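Local coordinates for choline binding protein PCPA (Streptococcus pneumoniae, PDB 4CP6), which is a choline-binding surface protein and vaccine antigen of pneumococcus whose leucine-rich repeat region probably serves in binding at the cell surface, at residues 180-191 and 203-214. Residues are numbered along the deposited sequence; the frame is centred on the assembly and turned at random.
Sequences HEAFANLSNLEK and SNLFRLTTSLKH
Two successive coils of the leucine-rich repeat solenoid stack here through equivalent loops, and Thr209 reaches from one into the other's backbone. Its OG1 donates to Phe183 O (2.8 Å), in the carbonyl plane on a lone pair, and accepts a hydrogen bond from Leu186 N at 2.9 Å, nearly straight (168°). With OG1 anti to its own carbonyl carbon (chi1 -73°), the hydroxyl sits beside the loop of 180-191 while CG2 packs against Leu186 CB. Ser211 does similar work farther along: its OG donates to Leu189 O (2.7 Å) from above the carbonyl plane. Small hydroxyl side chains suit such close backbones. Ladder-like backbone bonds, such as Asn185 N to Arg207 O (2.8 Å), continue the stacking. Inside, the buried apolar rings of Phe183 and Phe206 fill the core side by side, CD2 of Phe183 meeting CE1 of Phe206, their planes 26° apart but slid so that they barely overlap; Phe206 also stacks on Tyr241. At one end of the contact, a water joins Glu181 OE1, Asn185 ND2 and, weakly, Arg207 NH1; Asn185 ND2 also hydrogen-bonds Ser159 OG, and Arg207 NE Tyr263 OH. Side-chain hydroxyls thus satisfy main-chain groups in loops without regular strand pairing, while the Glu190 OE2-Lys213 NZ salt bridge (3.4 Å) lies at the exposed edge.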
loop_
_atom_site.group_PDB
_atom_site.type_symbol
_atom_site.label_atom_id
_atom_site.label_comp_id
_atom_site.label_asym_id
_atom_site.label_seq_id
_atom_site.Cartn_x
_atom_site.Cartn_y
_atom_site.Cartn_z
ATOM N N HIS A 180 -1.273 -2.695 7.553
ATOM C CA HIS A 180 -1.722 -2.587 6.169
ATOM C C HIS A 180 -1.784 -1.125 5.724
ATOM O O HIS A 180 -2.398 -0.283 6.388
ATOM C CB HIS A 180 -3.135 -3.213 6.111
ATOM C CG HIS A 180 -3.852 -3.272 4.789
ATOM N ND1 HIS A 180 -4.966 -2.483 4.528
ATOM C CD2 HIS A 180 -3.676 -4.135 3.762
ATOM C CE1 HIS A 180 -5.407 -2.873 3.329
ATOM N NE2 HIS A 180 -4.675 -3.874 2.841
ATOM N N GLU A 181 -1.164 -0.815 4.576
ATOM C CA GLU A 181 -1.241 0.500 3.927
ATOM C C GLU A 181 -0.838 1.668 4.808
ATOM O O GLU A 181 -1.211 2.808 4.499
ATOM C CB GLU A 181 -2.651 0.734 3.337
ATOM C CG GLU A 181 -2.992 -0.345 2.309
ATOM C CD GLU A 181 -4.215 -0.141 1.448
ATOM O OE1 GLU A 181 -4.689 1.009 1.375
ATOM O OE2 GLU A 181 -4.602 -1.095 0.733
ATOM N N ALA A 182 0.001 1.434 5.823
ATOM C CA ALA A 182 0.367 2.562 6.704
ATOM C C ALA A 182 1.074 3.690 5.970
ATOM O O ALA A 182 0.956 4.847 6.390
ATOM C CB ALA A 182 1.208 2.088 7.865
ATOM N N PHE A 183 1.825 3.348 4.905
ATOM C CA PHE A 183 2.616 4.329 4.152
ATOM C C PHE A 183 2.163 4.378 2.706
ATOM O O PHE A 183 2.988 4.534 1.792
ATOM C CB PHE A 183 4.120 3.957 4.242
ATOM C CG PHE A 183 4.654 3.810 5.651
ATOM C CD1 PHE A 183 4.396 4.778 6.617
ATOM C CD2 PHE A 183 5.423 2.706 6.008
ATOM C CE1 PHE A 183 4.853 4.611 7.938
ATOM C CE2 PHE A 183 5.923 2.574 7.313
ATOM C CZ PHE A 183 5.619 3.514 8.265
ATOM N N ALA A 184 0.838 4.266 2.508
ATOM C CA ALA A 184 0.235 4.257 1.181
ATOM C C ALA A 184 -0.080 5.681 0.698
ATOM O O ALA A 184 -0.223 6.620 1.500
ATOM C CB ALA A 184 -1.053 3.446 1.241
ATOM N N ASN A 185 -0.189 5.840 -0.633
ATOM C CA ASN A 185 -0.593 7.117 -1.257
ATOM C C ASN A 185 0.299 8.282 -0.901
ATOM O O ASN A 185 -0.200 9.429 -0.774
ATOM C CB ASN A 185 -2.070 7.464 -0.918
ATOM C CG ASN A 185 -3.001 6.353 -1.303
ATOM O OD1 ASN A 185 -3.274 6.157 -2.490
ATOM N ND2 ASN A 185 -3.449 5.568 -0.308
ATOM N N LEU A 186 1.606 8.019 -0.733
ATOM C CA LEU A 186 2.536 9.094 -0.433
ATOM C C LEU A 186 3.182 9.639 -1.693
ATOM O O LEU A 186 3.364 8.904 -2.658
ATOM C CB LEU A 186 3.611 8.656 0.544
ATOM C CG LEU A 186 3.117 8.045 1.877
ATOM C CD1 LEU A 186 4.303 7.593 2.775
ATOM C CD2 LEU A 186 2.175 8.965 2.647
ATOM N N SER A 187 3.588 10.920 -1.670
ATOM C CA SER A 187 4.104 11.565 -2.879
ATOM C C SER A 187 5.448 12.240 -2.683
ATOM O O SER A 187 6.056 12.622 -3.690
ATOM C CB SER A 187 3.123 12.645 -3.344
ATOM O OG SER A 187 1.833 12.114 -3.591
ATOM N N ASN A 188 5.916 12.425 -1.437
ATOM C CA ASN A 188 7.145 13.167 -1.187
ATOM C C ASN A 188 8.115 12.476 -0.255
ATOM O O ASN A 188 9.082 13.112 0.186
ATOM C CB ASN A 188 6.803 14.574 -0.658
ATOM C CG ASN A 188 6.375 15.480 -1.782
ATOM O OD1 ASN A 188 5.192 15.734 -1.990
ATOM N ND2 ASN A 188 7.315 15.851 -2.628
ATOM N N LEU A 189 7.875 11.186 0.062
ATOM C CA LEU A 189 8.753 10.447 0.971
ATOM C C LEU A 189 9.772 9.639 0.154
ATOM O O LEU A 189 9.415 8.671 -0.511
ATOM C CB LEU A 189 7.931 9.485 1.839
ATOM C CG LEU A 189 8.746 8.758 2.950
ATOM C CD1 LEU A 189 9.293 9.731 4.017
ATOM C CD2 LEU A 189 7.927 7.667 3.596
ATOM N N GLU A 190 11.033 10.052 0.182
ATOM C CA GLU A 190 12.015 9.398 -0.673
ATOM C C GLU A 190 12.735 8.224 -0.036
ATOM O O GLU A 190 13.324 7.402 -0.747
ATOM C CB GLU A 190 13.045 10.420 -1.186
ATOM C CG GLU A 190 12.377 11.538 -1.982
ATOM C CD GLU A 190 13.300 12.431 -2.791
ATOM O OE1 GLU A 190 14.178 13.088 -2.188
ATOM O OE2 GLU A 190 13.103 12.522 -4.024
ATOM N N LYS A 191 12.700 8.127 1.281
ATOM C CA LYS A 191 13.387 7.020 1.950
ATOM C C LYS A 191 12.757 6.751 3.273
ATOM O O LYS A 191 12.084 7.627 3.844
ATOM C CB LYS A 191 14.898 7.324 2.108
ATOM C CG LYS A 191 15.223 8.529 2.997
ATOM C CD LYS A 191 16.717 8.878 2.940
ATOM C CE LYS A 191 17.121 9.838 4.046
ATOM N NZ LYS A 191 18.510 10.364 3.844
ATOM N N SER A 203 -0.011 -5.897 4.682
ATOM C CA SER A 203 0.048 -5.907 3.215
ATOM C C SER A 203 -0.103 -4.506 2.623
ATOM O O SER A 203 -0.621 -3.571 3.256
ATOM C CB SER A 203 -1.035 -6.817 2.646
ATOM O OG SER A 203 -2.278 -6.306 3.074
ATOM N N ASN A 204 0.378 -4.351 1.372
ATOM C CA ASN A 204 0.231 -3.120 0.588
ATOM C C ASN A 204 0.718 -1.918 1.344
ATOM O O ASN A 204 0.114 -0.846 1.287
ATOM C CB ASN A 204 -1.234 -2.953 0.156
ATOM C CG ASN A 204 -1.705 -4.164 -0.586
ATOM O OD1 ASN A 204 -0.868 -4.912 -1.122
ATOM N ND2 ASN A 204 -3.004 -4.322 -0.666
ATOM N N LEU A 205 1.843 -2.092 2.045
ATOM C CA LEU A 205 2.353 -1.054 2.925
ATOM C C LEU A 205 2.574 0.270 2.238
ATOM O O LEU A 205 2.383 1.316 2.864
ATOM C CB LEU A 205 3.661 -1.545 3.568
ATOM C CG LEU A 205 4.288 -0.694 4.628
ATOM C CD1 LEU A 205 3.331 -0.414 5.786
ATOM C CD2 LEU A 205 5.529 -1.378 5.192
ATOM N N PHE A 206 2.997 0.207 0.967
ATOM C CA PHE A 206 3.326 1.386 0.187
ATOM C C PHE A 206 2.364 1.559 -0.998
ATOM O O PHE A 206 2.729 2.192 -1.989
ATOM C CB PHE A 206 4.767 1.258 -0.309
ATOM C CG PHE A 206 5.745 1.070 0.832
ATOM C CD1 PHE A 206 6.075 2.129 1.661
ATOM C CD2 PHE A 206 6.365 -0.157 1.049
ATOM C CE1 PHE A 206 6.976 1.958 2.722
ATOM C CE2 PHE A 206 7.273 -0.323 2.110
ATOM C CZ PHE A 206 7.587 0.748 2.917
ATOM N N ARG A 207 1.145 1.015 -0.913
ATOM C CA ARG A 207 0.213 1.043 -2.036
ATOM C C ARG A 207 0.081 2.433 -2.636
ATOM O O ARG A 207 -0.211 3.365 -1.917
ATOM C CB ARG A 207 -1.155 0.526 -1.581
ATOM C CG ARG A 207 -2.220 0.572 -2.690
ATOM C CD ARG A 207 -3.583 0.040 -2.226
ATOM N NE ARG A 207 -4.587 0.228 -3.282
ATOM C CZ ARG A 207 -5.273 1.347 -3.513
ATOM N NH1 ARG A 207 -5.097 2.412 -2.749
ATOM N NH2 ARG A 207 -6.121 1.413 -4.526
ATOM N N LEU A 208 0.273 2.566 -3.961
ATOM C CA LEU A 208 0.115 3.818 -4.717
ATOM C C LEU A 208 1.101 4.910 -4.333
ATOM O O LEU A 208 1.014 6.027 -4.867
ATOM C CB LEU A 208 -1.332 4.340 -4.647
ATOM C CG LEU A 208 -2.477 3.460 -5.211
ATOM C CD1 LEU A 208 -3.749 4.285 -5.409
ATOM C CD2 LEU A 208 -2.150 2.788 -6.501
ATOM N N THR A 209 2.098 4.593 -3.496
ATOM C CA THR A 209 3.149 5.563 -3.202
ATOM C C THR A 209 4.076 5.723 -4.436
ATOM O O THR A 209 4.361 4.748 -5.131
ATOM C CB THR A 209 3.867 5.150 -1.926
ATOM O OG1 THR A 209 2.938 5.431 -0.880
ATOM C CG2 THR A 209 5.154 5.959 -1.675
ATOM N N THR A 210 4.503 6.969 -4.705
ATOM C CA THR A 210 5.216 7.280 -5.939
ATOM C C THR A 210 6.586 7.898 -5.730
ATOM O O THR A 210 7.210 8.299 -6.718
ATOM C CB THR A 210 4.361 8.273 -6.750
ATOM O OG1 THR A 210 4.082 9.426 -5.944
ATOM C CG2 THR A 210 3.053 7.660 -7.252
ATOM N N SER A 211 7.053 7.975 -4.484
ATOM C CA SER A 211 8.232 8.750 -4.141
ATOM C C SER A 211 9.462 8.003 -3.653
ATOM O O SER A 211 10.564 8.582 -3.637
ATOM C CB SER A 211 7.819 9.752 -3.070
ATOM O OG SER A 211 7.195 9.094 -1.970
ATOM N N LEU A 212 9.295 6.761 -3.186
ATOM C CA LEU A 212 10.429 6.074 -2.549
ATOM C C LEU A 212 11.531 5.686 -3.505
ATOM O O LEU A 212 11.260 5.106 -4.556
ATOM C CB LEU A 212 9.953 4.842 -1.775
ATOM C CG LEU A 212 9.157 5.170 -0.514
ATOM C CD1 LEU A 212 8.287 3.969 -0.082
ATOM C CD2 LEU A 212 10.085 5.573 0.628
ATOM N N LYS A 213 12.788 5.978 -3.109
ATOM C CA LYS A 213 13.954 5.542 -3.878
ATOM C C LYS A 213 14.585 4.310 -3.225
ATOM O O LYS A 213 15.181 3.481 -3.913
ATOM C CB LYS A 213 14.989 6.684 -3.930
ATOM C CG LYS A 213 14.521 7.863 -4.757
ATOM C CD LYS A 213 15.531 9.026 -4.717
ATOM C CE LYS A 213 15.013 10.170 -5.565
ATOM N NZ LYS A 213 15.953 11.329 -5.557
ATOM N N HIS A 214 14.453 4.198 -1.900
ATOM C CA HIS A 214 15.033 3.068 -1.190
ATOM C C HIS A 214 14.363 2.905 0.159
ATOM O O HIS A 214 13.959 3.875 0.810
ATOM C CB HIS A 214 16.597 3.140 -1.076
ATOM C CG HIS A 214 17.138 4.344 -0.371
ATOM N ND1 HIS A 214 17.387 5.531 -1.050
ATOM C CD2 HIS A 214 17.533 4.491 0.917
ATOM C CE1 HIS A 214 17.877 6.373 -0.147
ATOM N NE2 HIS A 214 17.990 5.794 1.049
HETATM O O HOH W 1 -4.875 3.053 -0.188
HETATM O O HOH W 2 -5.911 5.401 -3.057
HETATM O O HOH W 3 0.585 8.559 -4.190
HETATM O O HOH W 4 5.564 11.675 -6.224
HETATM O O HOH W 5 1.564 10.452 -5.676
HETATM O O HOH W 6 11.359 10.668 -5.206
#